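Local atomic coordinates of YCAC GENE product (Escherichia coli, PDB entry 1YAC), a protein that is an octameric hydrolase of unknown specificity, built on the three-layer alpha-beta-alpha fold of the isochorismatase family. Residues 4-9 with 130-135; 10-15 with 104-109; 18-23 with 111-116; 59-64 with 81-86; 119-124 with 152-157. One frame throughout, in Å; residues are numbered along the deposited sequence.

Contact 1: 4-9 with 130-135; sequences PYVRLD and GFDVFV
F134 reaches from its strand into the N-terminal segment, where L8 and V6 receive its ring. CB leads to CG, which lies anti to the carbonyl carbon (chi1 -61°), and here the leucine is already in touch: L8 CD2 stands 3.6 Å from F134 CG and equally near F134 CD1. This methyl sits over the ring centre, L8 CD2 being 3.4 Å from the centroid of F134 and only 6° off the ring normal, a CH-pi contact over the face. L8 CG comes near F134 CD2 and CE2, 3.8 Å from each. Segment 4-9, without regular structure, runs past strand 132-136 of the parallel sheet toward the start of strand 13-18. Farther out, F134 CE2 and CZ meet the carbonyl of V6 at the ring edge, V6 O to F134 CE2 being 3.4 Å; the same oxygen accepts a hydrogen bond from Q161 NE2. At the tip, F134 CZ is 4.3 Å from V6 CG1. V6 CG1 also leans on the D132 carboxylate, 3.8 Å from D132 OD2, the two side chains crossing at about a right angle. R7 NH1 forms a salt bridge with D92 of a second subunit.

Contact 2: 10-15 with 104-109; sequences KNDAAV and GKKQLI
Two neighbouring strands at the middle of the parallel sheet, 13-18 and 107-112, begin side by side here, where A13 and A14 face Q107, L108 and I109. Q107 N donates to D12 O, A14 N to Q107 O, and I109 N to A14 O (2.8 Å), the last nearly straight at 174°. A14 thus bonds through its N-H to Q107 and through its C=O to I109, the residues flanking its bridge partner L108, as in a regular parallel pair. The strand segments diverge by 27°, the twist expected of the central sheet in an alpha-beta-alpha sandwich. On one face A13 CB and V15 CG2 each lie 4.1 Å from I109 CD1, so a single methyl bridges two residues of the facing strand; on the other, A14 CB meets L108 CD2 and, from the loop, K105 CB and CG.

Before the strands proper, polar groups of the loops add further bonds. D12 OD1 takes the N-H of K106 at 3.0 Å, approached from above the carboxylate plane. K105 bends at chi2 (-51°), which lays CD back across the other segment; the chain then runs on extended to NZ, which donates to N11 O from above the carbonyl plane. K106 NZ goes instead to G130 O, while Q107 OE1 accepts from D9 N and Q107 NE2 donates to R7 O, tying the N-terminal segment to this strand.

Contact 3: 18-23 with 111-116; sequences VDHQAG and AGVVTE
V18 pairs with G112 in a parallel bridge, their CA atoms 4.3 Å apart: V18 N gives a straight bond to A111 O (2.9 Å, 179°), in the carbonyl plane, and V18 O takes V113 N at 3.0 Å with a more bent 147°. V18 O also comes within 2.9 Å of G112 CA, a close approach at a residue with no side chain. G112 adopts backbone angles that few residues other than glycine take up. Beyond the bridge the chain turns at D19, which has positive phi; H20 is the centre of an inverse gamma turn, and its imidazole lies against G112. G112 CA lies over one face of the ring, toward the rim near H20 CE1 (3.3 Å), a CH-pi contact, while H20 CD2 has V113 CG1 3.9 Å away obliquely. H20 NE2 is bonded to A139 O, which helps hold the ring's rotation. D19 puts CB 3.4 Å from V113 O, an oxygen buried here without a partner in the model, and D19 OD1 forms a salt bridge with R84 NH1. The peptide between V113 and V114 is cis, and V114 stands at the N-cap of helix 115-128. D19, whose side chain touches C118 of that helix and pairs with R84, together with the cis peptide before V114, is consistent with the active-site region of isochorismatase-like hydrolases.

Contact 4: 59-64 with 81-86; sequences SAETGP and YIARPG. Unlike the reference sequence in segment 59-64: A60 (reference Phe).
E61 and Y81 meet tip to tip: Y81 OH donates to E61 OE1 at 2.8 Å, on the syn side of the carboxylate and 17° out of its plane. Carboxylate and ring stand 79° apart, with OE1 at the ring edge. E61 CG sits between the backbone N and the carbonyl carbon (chi1 64°), and the chain extends from there past A83, whose CB is 4.1 Å from E61 CD. OE1 has a second partner in T58 OG1.

Behind this pair the backbones join where A60 N donates to R84 O at 3.1 Å, nearly straight. One water accepts from S59 OG and donates to R84 O; a second accepts from E61 N and donates weakly to the same oxygen, so R84 O gathers one direct and two water-borne links. The R84 chain bends at chi3, and its NH2 lies 3.5 Å from S59 CB, with S59 CA over one face of the guanidinium. Its NE is held by N87 O and its NH1 by T57 OG1, and NH2 makes a weak bond to I88 O. The contact joins the end of strand 54-59 to strand 81-84, outermost in the sheet of this chain; W176 and R177 of a neighbouring subunit pack on S59 and P85.

Contact 5: 119-124 with 152-157; sequences VAFPAL and WDRMSQ. Unlike the reference sequence in segment 152-157: M155 (reference Leu).
The guanidinium of R154 has L124 CD1 over one face, 3.7 Å above the plane and toward the rim, and F121 CE1 at its edge. L124 CD1 is equally near R154 NE and CZ, 3.8 Å from each, and the two side chains cross at about a right angle. F121 CE1 lies 3.8 Å from R154 NH1; ring and guanidinium planes are turned 89° against each other, and NH1 comes to the phenyl obliquely. These groups belong to two helices of one outer layer of the alpha-beta-alpha sandwich, 115-128 and 145-158, which run nearly parallel, 8° apart over these turns with axes 10.1 Å from each other.

R154 starts with CG anti to the backbone N (chi1 -162°) and stays extended to NE, which carries its polar end past L124 to another chain. There, in a neighbouring subunit, NE binds Q161 and NH1 forms a salt bridge with E171, while Y5 of that subunit packs on F121 and L124. An apolar flank on this chain and polar partners on the next make R154 part of the octamer interface.

Nearer the sheet, the helices are joined by M155. V119 and A123 both approach its sulphur, with V119 CG1 4.1 Å from M155 SD, and V135 of the strand below packs on the same residue. Helix 115-128 is kinked at P122, whose nitrogen, lacking a hydrogen, gives no hydrogen bond to the preceding turn. L124 CD2 rests over the other helix's backbone, 4.2 Å from M155 CA. The nearest approach to the thioether comes from a backbone carbon, A120 CA lying 3.7 Å from M155 SD.

In the fold
From the N terminus, the loop 4-9 returns to strand 132-136 in contact 1, closing a span of 120 residues within which contacts 2, 3 and 4 all nest. Strand 13-18 meets strand 107-112 at its start in contact 2 and at its end in contact 3; the two cross along the chain and lie on opposite sides of its centre. Contact 4 closes a short loop inside both, adding strand 81-84 at one border of the sheet, and its segments touch those of contact 3. Contact 5 follows in series after contacts 2, 3 and 4 but crosses contact 1, setting helices 115-128 and 145-158 against strand 132-136.

Contact 1: 4-9 with 130-135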
# COMPACT_ATOMS: atom_id res chain seq x y z
N PRO A 4 -1.85 17.57 32.34
CA PRO A 4 -3.18 17.13 32.75
C PRO A 4 -3.83 16.40 31.59
O PRO A 4 -3.55 16.70 30.43
CB PRO A 4 -3.92 18.45 32.99
CG PRO A 4 -2.84 19.43 33.27
CD PRO A 4 -1.79 19.04 32.28
N TYR A 5 -4.68 15.43 31.91
CA TYR A 5 -5.42 14.69 30.90
C TYR A 5 -6.70 15.52 30.71
O TYR A 5 -7.58 15.52 31.58
CB TYR A 5 -5.72 13.29 31.44
CG TYR A 5 -6.64 12.39 30.63
CD1 TYR A 5 -6.96 12.66 29.28
CD2 TYR A 5 -7.18 11.26 31.22
CE1 TYR A 5 -7.79 11.79 28.56
CE2 TYR A 5 -8.01 10.40 30.51
CZ TYR A 5 -8.31 10.66 29.19
OH TYR A 5 -9.14 9.77 28.53
N VAL A 6 -6.75 16.29 29.62
CA VAL A 6 -7.91 17.14 29.31
C VAL A 6 -8.87 16.26 28.50
O VAL A 6 -8.79 16.17 27.27
CB VAL A 6 -7.48 18.41 28.51
CG1 VAL A 6 -8.68 19.31 28.19
CG2 VAL A 6 -6.43 19.18 29.28
N ARG A 7 -9.73 15.54 29.22
CA ARG A 7 -10.68 14.63 28.61
C ARG A 7 -12.08 15.17 28.40
O ARG A 7 -12.55 16.02 29.16
CB ARG A 7 -10.73 13.32 29.39
CG ARG A 7 -11.11 13.42 30.85
CD ARG A 7 -11.37 12.00 31.37
NE ARG A 7 -11.53 11.91 32.82
CZ ARG A 7 -11.76 10.78 33.47
NH1 ARG A 7 -11.85 9.63 32.81
NH2 ARG A 7 -11.90 10.78 34.79
N LEU A 8 -12.73 14.69 27.34
CA LEU A 8 -14.08 15.10 26.99
C LEU A 8 -15.04 14.88 28.15
O LEU A 8 -15.00 13.85 28.83
CB LEU A 8 -14.57 14.35 25.76
CG LEU A 8 -13.92 14.77 24.44
CD1 LEU A 8 -14.31 13.77 23.33
CD2 LEU A 8 -14.34 16.20 24.09
N ASP A 9 -15.88 15.88 28.35
CA ASP A 9 -16.86 15.92 29.41
C ASP A 9 -18.19 16.14 28.70
O ASP A 9 -18.42 17.20 28.12
CB ASP A 9 -16.51 17.09 30.33
CG ASP A 9 -17.47 17.24 31.50
OD1 ASP A 9 -18.59 16.68 31.49
OD2 ASP A 9 -17.08 17.98 32.44
N GLY A 130 -9.03 30.21 23.20
CA GLY A 130 -9.04 29.56 24.49
C GLY A 130 -9.86 28.30 24.65
O GLY A 130 -9.97 27.76 25.75
N PHE A 131 -10.45 27.81 23.56
CA PHE A 131 -11.23 26.57 23.65
C PHE A 131 -10.35 25.32 23.64
O PHE A 131 -9.22 25.35 23.14
CB PHE A 131 -12.20 26.46 22.46
CG PHE A 131 -13.34 27.44 22.50
CD1 PHE A 131 -14.53 27.10 23.14
CD2 PHE A 131 -13.24 28.68 21.87
CE1 PHE A 131 -15.62 27.99 23.14
CE2 PHE A 131 -14.31 29.57 21.86
CZ PHE A 131 -15.50 29.22 22.50
N ASP A 132 -10.85 24.24 24.21
CA ASP A 132 -10.15 22.97 24.18
C ASP A 132 -10.74 22.29 22.95
O ASP A 132 -11.93 22.02 22.90
CB ASP A 132 -10.43 22.16 25.44
CG ASP A 132 -9.72 22.75 26.64
OD1 ASP A 132 -8.58 23.24 26.44
OD2 ASP A 132 -10.29 22.75 27.74
N VAL A 133 -9.90 22.05 21.96
CA VAL A 133 -10.35 21.48 20.69
C VAL A 133 -9.98 20.02 20.51
O VAL A 133 -8.84 19.62 20.73
CB VAL A 133 -9.80 22.32 19.51
CG1 VAL A 133 -10.21 21.72 18.16
CG2 VAL A 133 -10.29 23.77 19.62
N PHE A 134 -10.96 19.24 20.06
CA PHE A 134 -10.81 17.81 19.81
C PHE A 134 -11.25 17.60 18.35
O PHE A 134 -12.41 17.84 18.00
CB PHE A 134 -11.73 17.03 20.76
CG PHE A 134 -11.43 17.23 22.22
CD1 PHE A 134 -11.82 18.40 22.87
CD2 PHE A 134 -10.78 16.24 22.95
CE1 PHE A 134 -11.57 18.58 24.24
CE2 PHE A 134 -10.52 16.40 24.31
CZ PHE A 134 -10.92 17.58 24.96
N VAL A 135 -10.32 17.18 17.50
CA VAL A 135 -10.60 16.95 16.09
C VAL A 135 -10.94 15.49 15.84
O VAL A 135 -10.21 14.60 16.30
CB VAL A 135 -9.37 17.34 15.23
CG1 VAL A 135 -9.58 16.99 13.77
CG2 VAL A 135 -9.09 18.84 15.40

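Contact 2: 10-15 with 104-109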
# COMPACT_ATOMS: atom_id res chain seq x y z
N LYS A 10 -19.08 15.16 28.79
CA LYS A 10 -20.37 15.25 28.08
C LYS A 10 -21.22 16.46 28.49
O LYS A 10 -22.19 16.76 27.82
CB LYS A 10 -21.19 13.98 28.22
CG LYS A 10 -21.62 13.64 29.63
CD LYS A 10 -22.61 12.49 29.62
CE LYS A 10 -23.12 12.20 31.03
NZ LYS A 10 -24.31 11.29 31.04
N ASN A 11 -20.85 17.14 29.57
CA ASN A 11 -21.55 18.32 30.01
C ASN A 11 -20.84 19.62 29.65
O ASN A 11 -21.36 20.69 29.88
CB ASN A 11 -21.76 18.25 31.53
CG ASN A 11 -22.70 17.16 32.03
OD1 ASN A 11 -22.44 15.99 31.98
ND2 ASN A 11 -23.85 17.58 32.48
N ASP A 12 -19.65 19.48 29.08
CA ASP A 12 -18.90 20.67 28.71
C ASP A 12 -18.37 20.62 27.28
O ASP A 12 -17.36 21.27 26.95
CB ASP A 12 -17.72 20.90 29.69
CG ASP A 12 -17.31 22.35 29.78
OD1 ASP A 12 -18.00 23.26 29.26
OD2 ASP A 12 -16.26 22.60 30.38
N ALA A 13 -19.10 19.95 26.40
CA ALA A 13 -18.68 19.81 25.00
C ALA A 13 -19.76 20.08 23.97
O ALA A 13 -20.92 19.71 24.16
CB ALA A 13 -18.12 18.39 24.78
N ALA A 14 -19.37 20.75 22.89
CA ALA A 14 -20.28 21.04 21.78
C ALA A 14 -19.66 20.39 20.54
O ALA A 14 -18.43 20.19 20.46
CB ALA A 14 -20.44 22.53 21.57
N VAL A 15 -20.50 20.05 19.58
CA VAL A 15 -20.03 19.42 18.35
C VAL A 15 -20.22 20.37 17.18
O VAL A 15 -21.30 20.95 17.03
CB VAL A 15 -20.81 18.11 18.09
CG1 VAL A 15 -20.38 17.48 16.75
CG2 VAL A 15 -20.56 17.13 19.22
N GLY A 104 -22.07 27.64 25.44
CA GLY A 104 -21.49 27.75 26.76
C GLY A 104 -20.52 26.63 27.07
O GLY A 104 -20.12 26.46 28.23
N LYS A 105 -20.10 25.88 26.05
CA LYS A 105 -19.19 24.76 26.22
C LYS A 105 -17.73 25.12 25.97
O LYS A 105 -17.41 25.80 25.00
CB LYS A 105 -19.59 23.59 25.31
CG LYS A 105 -21.04 23.15 25.47
CD LYS A 105 -21.40 22.91 26.92
CE LYS A 105 -22.86 22.55 27.05
NZ LYS A 105 -23.24 22.35 28.48
N LYS A 106 -16.85 24.65 26.85
CA LYS A 106 -15.42 24.89 26.76
C LYS A 106 -14.73 23.98 25.72
O LYS A 106 -13.73 24.36 25.11
CB LYS A 106 -14.80 24.66 28.14
CG LYS A 106 -13.28 24.70 28.23
CD LYS A 106 -12.76 26.06 27.94
CE LYS A 106 -11.34 26.22 28.44
NZ LYS A 106 -10.99 27.68 28.39
N GLN A 107 -15.26 22.76 25.56
CA GLN A 107 -14.67 21.80 24.64
C GLN A 107 -15.43 21.76 23.33
O GLN A 107 -16.66 21.74 23.33
CB GLN A 107 -14.68 20.41 25.28
CG GLN A 107 -13.99 20.36 26.64
CD GLN A 107 -14.13 19.01 27.30
OE1 GLN A 107 -15.07 18.25 27.01
NE2 GLN A 107 -13.22 18.71 28.20
N LEU A 108 -14.70 21.73 22.23
CA LEU A 108 -15.32 21.68 20.91
C LEU A 108 -14.83 20.45 20.18
O LEU A 108 -13.62 20.25 20.04
CB LEU A 108 -14.95 22.92 20.08
CG LEU A 108 -15.24 24.28 20.71
CD1 LEU A 108 -14.85 25.40 19.72
CD2 LEU A 108 -16.71 24.35 21.08
N ILE A 109 -15.77 19.63 19.73
CA ILE A 109 -15.48 18.41 18.97
C ILE A 109 -15.76 18.84 17.54
O ILE A 109 -16.90 19.15 17.18
CB ILE A 109 -16.44 17.28 19.40
CG1 ILE A 109 -16.21 16.94 20.87
CG2 ILE A 109 -16.25 16.06 18.50
CD1 ILE A 109 -17.29 16.09 21.48

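Contact 3: 18-23 with 111-116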
# COMPACT_ATOMS: atom_id res chain seq x y z
N VAL A 18 -18.74 20.80 10.19
CA VAL A 18 -18.43 21.77 9.15
C VAL A 18 -18.33 21.29 7.70
O VAL A 18 -17.41 20.56 7.34
CB VAL A 18 -17.10 22.51 9.51
CG1 VAL A 18 -16.91 23.76 8.64
CG2 VAL A 18 -17.05 22.86 11.00
N ASP A 19 -19.28 21.75 6.89
CA ASP A 19 -19.31 21.49 5.46
C ASP A 19 -19.33 20.04 4.93
O ASP A 19 -18.68 19.73 3.93
CB ASP A 19 -18.17 22.26 4.78
CG ASP A 19 -18.16 23.74 5.15
OD1 ASP A 19 -19.14 24.24 5.74
OD2 ASP A 19 -17.15 24.41 4.86
N HIS A 20 -20.05 19.16 5.62
CA HIS A 20 -20.19 17.79 5.15
C HIS A 20 -21.29 17.91 4.08
O HIS A 20 -22.46 17.56 4.31
CB HIS A 20 -20.65 16.85 6.28
CG HIS A 20 -19.59 16.56 7.30
ND1 HIS A 20 -19.54 17.19 8.53
CD2 HIS A 20 -18.59 15.65 7.31
CE1 HIS A 20 -18.56 16.68 9.25
NE2 HIS A 20 -17.96 15.74 8.53
N GLN A 21 -20.92 18.47 2.94
CA GLN A 21 -21.85 18.70 1.84
C GLN A 21 -21.74 17.66 0.72
O GLN A 21 -20.66 17.14 0.46
CB GLN A 21 -21.67 20.12 1.32
CG GLN A 21 -22.07 21.17 2.36
CD GLN A 21 -21.49 22.54 2.07
OE1 GLN A 21 -20.64 23.00 2.87
NE2 GLN A 21 -21.86 23.16 1.05
N ALA A 22 -22.86 17.41 0.04
CA ALA A 22 -22.92 16.42 -1.03
C ALA A 22 -21.85 16.56 -2.10
O ALA A 22 -21.22 15.57 -2.48
CB ALA A 22 -24.30 16.41 -1.65
N GLY A 23 -21.65 17.78 -2.59
CA GLY A 23 -20.64 18.01 -3.61
C GLY A 23 -19.25 17.84 -3.03
O GLY A 23 -18.43 17.09 -3.56
N ALA A 111 -15.38 18.30 13.21
CA ALA A 111 -15.19 17.40 12.07
C ALA A 111 -15.77 18.10 10.85
O ALA A 111 -16.64 18.96 11.00
CB ALA A 111 -15.90 16.07 12.31
N GLY A 112 -15.32 17.73 9.66
CA GLY A 112 -15.82 18.39 8.46
C GLY A 112 -14.97 18.13 7.23
O GLY A 112 -14.11 17.25 7.24
N VAL A 113 -15.22 18.87 6.15
CA VAL A 113 -14.45 18.69 4.92
C VAL A 113 -14.21 20.03 4.23
O VAL A 113 -15.05 20.92 4.29
CB VAL A 113 -15.06 17.60 3.94
CG1 VAL A 113 -16.35 17.00 4.46
CG2 VAL A 113 -15.21 18.11 2.51
N VAL A 114 -12.99 20.28 3.74
CA VAL A 114 -11.82 19.39 3.80
C VAL A 114 -11.06 19.61 5.10
O VAL A 114 -11.03 20.71 5.65
CB VAL A 114 -10.88 19.53 2.57
CG1 VAL A 114 -11.63 19.12 1.29
CG2 VAL A 114 -10.31 20.93 2.44
N THR A 115 -10.44 18.55 5.58
CA THR A 115 -9.66 18.56 6.84
C THR A 115 -8.74 19.75 7.07
O THR A 115 -8.83 20.42 8.10
CB THR A 115 -8.85 17.24 7.03
OG1 THR A 115 -9.64 16.14 6.63
CG2 THR A 115 -8.48 17.01 8.44
N GLU A 116 -7.93 20.08 6.06
CA GLU A 116 -6.93 21.14 6.18
C GLU A 116 -7.47 22.58 6.05
O GLU A 116 -6.72 23.54 6.23
CB GLU A 116 -5.78 20.92 5.20
CG GLU A 116 -6.09 21.27 3.72
CD GLU A 116 -6.78 20.16 2.94
OE1 GLU A 116 -7.44 19.29 3.55
OE2 GLU A 116 -6.65 20.15 1.70

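Contact 4: 59-64 with 81-86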
# COMPACT_ATOMS: atom_id res chain seq x y z
N SER A 59 -20.77 25.82 3.34
CA SER A 59 -20.09 26.83 2.55
C SER A 59 -20.67 26.84 1.14
O SER A 59 -20.67 25.81 0.46
CB SER A 59 -18.59 26.50 2.48
OG SER A 59 -17.93 27.35 1.57
N ALA A 60 -21.20 28.00 0.75
CA ALA A 60 -21.79 28.21 -0.58
C ALA A 60 -22.57 27.01 -1.09
O ALA A 60 -22.38 26.55 -2.22
CB ALA A 60 -20.69 28.61 -1.58
N GLU A 61 -23.48 26.52 -0.25
CA GLU A 61 -24.29 25.36 -0.57
C GLU A 61 -25.15 25.48 -1.82
O GLU A 61 -25.65 24.47 -2.31
CB GLU A 61 -25.16 24.99 0.62
CG GLU A 61 -26.18 26.04 1.00
CD GLU A 61 -27.00 25.62 2.20
OE1 GLU A 61 -26.44 24.95 3.09
OE2 GLU A 61 -28.20 25.97 2.24
N THR A 62 -25.38 26.70 -2.30
CA THR A 62 -26.17 26.89 -3.51
C THR A 62 -25.20 27.07 -4.66
O THR A 62 -25.09 28.13 -5.26
CB THR A 62 -27.09 28.11 -3.40
OG1 THR A 62 -26.34 29.24 -2.92
CG2 THR A 62 -28.23 27.81 -2.44
N GLY A 63 -24.41 26.03 -4.88
CA GLY A 63 -23.43 26.04 -5.93
C GLY A 63 -22.89 24.64 -6.03
O GLY A 63 -23.52 23.69 -5.53
N PRO A 64 -21.71 24.46 -6.63
CA PRO A 64 -21.10 23.14 -6.78
C PRO A 64 -20.91 22.39 -5.45
O PRO A 64 -20.98 21.16 -5.42
CB PRO A 64 -19.74 23.47 -7.41
CG PRO A 64 -20.02 24.72 -8.16
CD PRO A 64 -20.86 25.51 -7.21
N TYR A 81 -27.93 26.51 12.18
CA TYR A 81 -27.52 26.12 10.84
C TYR A 81 -27.05 27.40 10.15
O TYR A 81 -27.86 28.23 9.75
CB TYR A 81 -28.71 25.48 10.10
CG TYR A 81 -28.38 24.89 8.74
CD1 TYR A 81 -27.88 25.68 7.72
CD2 TYR A 81 -28.61 23.55 8.48
CE1 TYR A 81 -27.61 25.15 6.46
CE2 TYR A 81 -28.35 23.01 7.23
CZ TYR A 81 -27.85 23.81 6.23
OH TYR A 81 -27.63 23.29 4.98
N ILE A 82 -25.74 27.54 10.04
CA ILE A 82 -25.14 28.72 9.44
C ILE A 82 -24.65 28.44 8.02
O ILE A 82 -23.67 27.73 7.82
CB ILE A 82 -23.97 29.26 10.32
CG1 ILE A 82 -24.45 29.60 11.74
CG2 ILE A 82 -23.36 30.51 9.70
CD1 ILE A 82 -24.55 28.41 12.67
N ALA A 83 -25.41 28.92 7.04
CA ALA A 83 -25.03 28.76 5.64
C ALA A 83 -24.16 29.97 5.35
O ALA A 83 -24.65 31.10 5.27
CB ALA A 83 -26.28 28.78 4.74
N ARG A 84 -22.85 29.75 5.32
CA ARG A 84 -21.90 30.83 5.07
C ARG A 84 -21.85 31.16 3.58
O ARG A 84 -21.53 30.31 2.75
CB ARG A 84 -20.50 30.44 5.57
CG ARG A 84 -20.51 29.72 6.91
CD ARG A 84 -19.11 29.63 7.51
NE ARG A 84 -18.11 29.00 6.64
CZ ARG A 84 -18.04 27.70 6.38
NH1 ARG A 84 -18.91 26.86 6.92
NH2 ARG A 84 -17.10 27.24 5.58
N PRO A 85 -22.16 32.41 3.23
CA PRO A 85 -22.14 32.80 1.82
C PRO A 85 -20.75 33.05 1.26
O PRO A 85 -20.56 33.02 0.04
CB PRO A 85 -22.99 34.07 1.78
CG PRO A 85 -23.26 34.44 3.23
CD PRO A 85 -22.41 33.57 4.10
N GLY A 86 -19.76 33.27 2.13
CA GLY A 86 -18.42 33.54 1.64
C GLY A 86 -17.22 33.16 2.48
O GLY A 86 -16.21 32.72 1.93
O HOH W 1 -18.33 29.95 2.66
O HOH W 2 -23.84 27.75 2.46

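Contact 5: 119-124 with 152-157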
# COMPACT_ATOMS: atom_id res chain seq x y z
N VAL A 119 -11.85 22.24 8.69
CA VAL A 119 -11.66 21.76 10.04
C VAL A 119 -10.51 22.52 10.70
O VAL A 119 -10.69 23.17 11.73
CB VAL A 119 -11.37 20.24 10.10
CG1 VAL A 119 -11.03 19.82 11.54
CG2 VAL A 119 -12.60 19.48 9.62
N ALA A 120 -9.34 22.48 10.07
CA ALA A 120 -8.15 23.15 10.62
C ALA A 120 -8.29 24.64 10.90
O ALA A 120 -7.90 25.10 11.98
CB ALA A 120 -6.93 22.89 9.73
N PHE A 121 -8.84 25.40 9.95
CA PHE A 121 -8.94 26.85 10.16
C PHE A 121 -9.74 27.19 11.43
O PHE A 121 -9.21 27.89 12.33
CB PHE A 121 -9.50 27.57 8.92
CG PHE A 121 -8.60 27.50 7.69
CD1 PHE A 121 -7.39 26.79 7.71
CD2 PHE A 121 -8.97 28.13 6.51
CE1 PHE A 121 -6.58 26.70 6.56
CE2 PHE A 121 -8.16 28.05 5.36
CZ PHE A 121 -6.96 27.33 5.38
N PRO A 122 -10.99 26.70 11.54
CA PRO A 122 -11.72 27.04 12.77
C PRO A 122 -11.11 26.38 14.02
O PRO A 122 -11.20 26.93 15.12
CB PRO A 122 -13.14 26.58 12.47
CG PRO A 122 -12.96 25.51 11.45
CD PRO A 122 -11.89 26.05 10.57
N ALA A 123 -10.48 25.21 13.86
CA ALA A 123 -9.84 24.56 15.01
C ALA A 123 -8.74 25.48 15.56
O ALA A 123 -8.65 25.71 16.76
CB ALA A 123 -9.25 23.19 14.64
N LEU A 124 -7.92 26.03 14.66
CA LEU A 124 -6.83 26.91 15.06
C LEU A 124 -7.36 28.21 15.66
O LEU A 124 -6.81 28.72 16.65
CB LEU A 124 -5.91 27.19 13.85
CG LEU A 124 -5.23 25.96 13.24
CD1 LEU A 124 -4.45 26.34 11.98
CD2 LEU A 124 -4.32 25.32 14.27
N TRP A 152 -2.91 17.42 10.20
CA TRP A 152 -2.78 16.84 11.54
C TRP A 152 -1.62 17.48 12.25
O TRP A 152 -1.73 17.85 13.43
CB TRP A 152 -2.49 15.34 11.50
CG TRP A 152 -3.67 14.51 11.22
CD1 TRP A 152 -4.87 14.93 10.72
CD2 TRP A 152 -3.75 13.09 11.33
NE1 TRP A 152 -5.68 13.85 10.50
CE2 TRP A 152 -5.02 12.71 10.86
CE3 TRP A 152 -2.86 12.10 11.78
CZ2 TRP A 152 -5.44 11.37 10.82
CZ3 TRP A 152 -3.28 10.76 11.74
CH2 TRP A 152 -4.56 10.41 11.26
N ASP A 153 -0.49 17.58 11.56
CA ASP A 153 0.70 18.18 12.14
C ASP A 153 0.42 19.61 12.59
O ASP A 153 0.71 20.00 13.73
CB ASP A 153 1.85 18.18 11.12
CG ASP A 153 3.16 18.66 11.73
OD1 ASP A 153 3.39 19.88 11.75
OD2 ASP A 153 3.94 17.82 12.22
N ARG A 154 -0.22 20.37 11.71
CA ARG A 154 -0.54 21.77 11.99
C ARG A 154 -1.49 21.92 13.19
O ARG A 154 -1.26 22.77 14.06
CB ARG A 154 -1.12 22.45 10.75
CG ARG A 154 -1.08 23.98 10.84
CD ARG A 154 -1.69 24.65 9.62
NE ARG A 154 -1.45 26.09 9.66
CZ ARG A 154 -2.16 26.99 8.99
NH1 ARG A 154 -3.17 26.60 8.21
NH2 ARG A 154 -1.88 28.27 9.10
N MET A 155 -2.52 21.09 13.26
CA MET A 155 -3.47 21.17 14.37
C MET A 155 -2.86 20.69 15.69
O MET A 155 -3.03 21.33 16.74
CB MET A 155 -4.75 20.40 14.03
CG MET A 155 -5.51 21.01 12.86
SD MET A 155 -7.04 20.17 12.46
CE MET A 155 -6.47 18.61 11.77
N SER A 156 -2.11 19.60 15.64
CA SER A 156 -1.45 19.06 16.83
C SER A 156 -0.44 20.06 17.40
O SER A 156 -0.38 20.27 18.61
CB SER A 156 -0.75 17.74 16.48
OG SER A 156 -0.22 17.13 17.64
N GLN A 157 0.31 20.69 16.50
CA GLN A 157 1.34 21.70 16.80
C GLN A 157 0.68 22.83 17.61
O GLN A 157 1.26 23.34 18.58
CB GLN A 157 1.91 22.20 15.45
CG GLN A 157 3.00 23.29 15.46
CD GLN A 157 3.55 23.63 14.03
OE1 GLN A 157 2.82 24.12 13.16
NE2 GLN A 157 4.85 23.39 13.82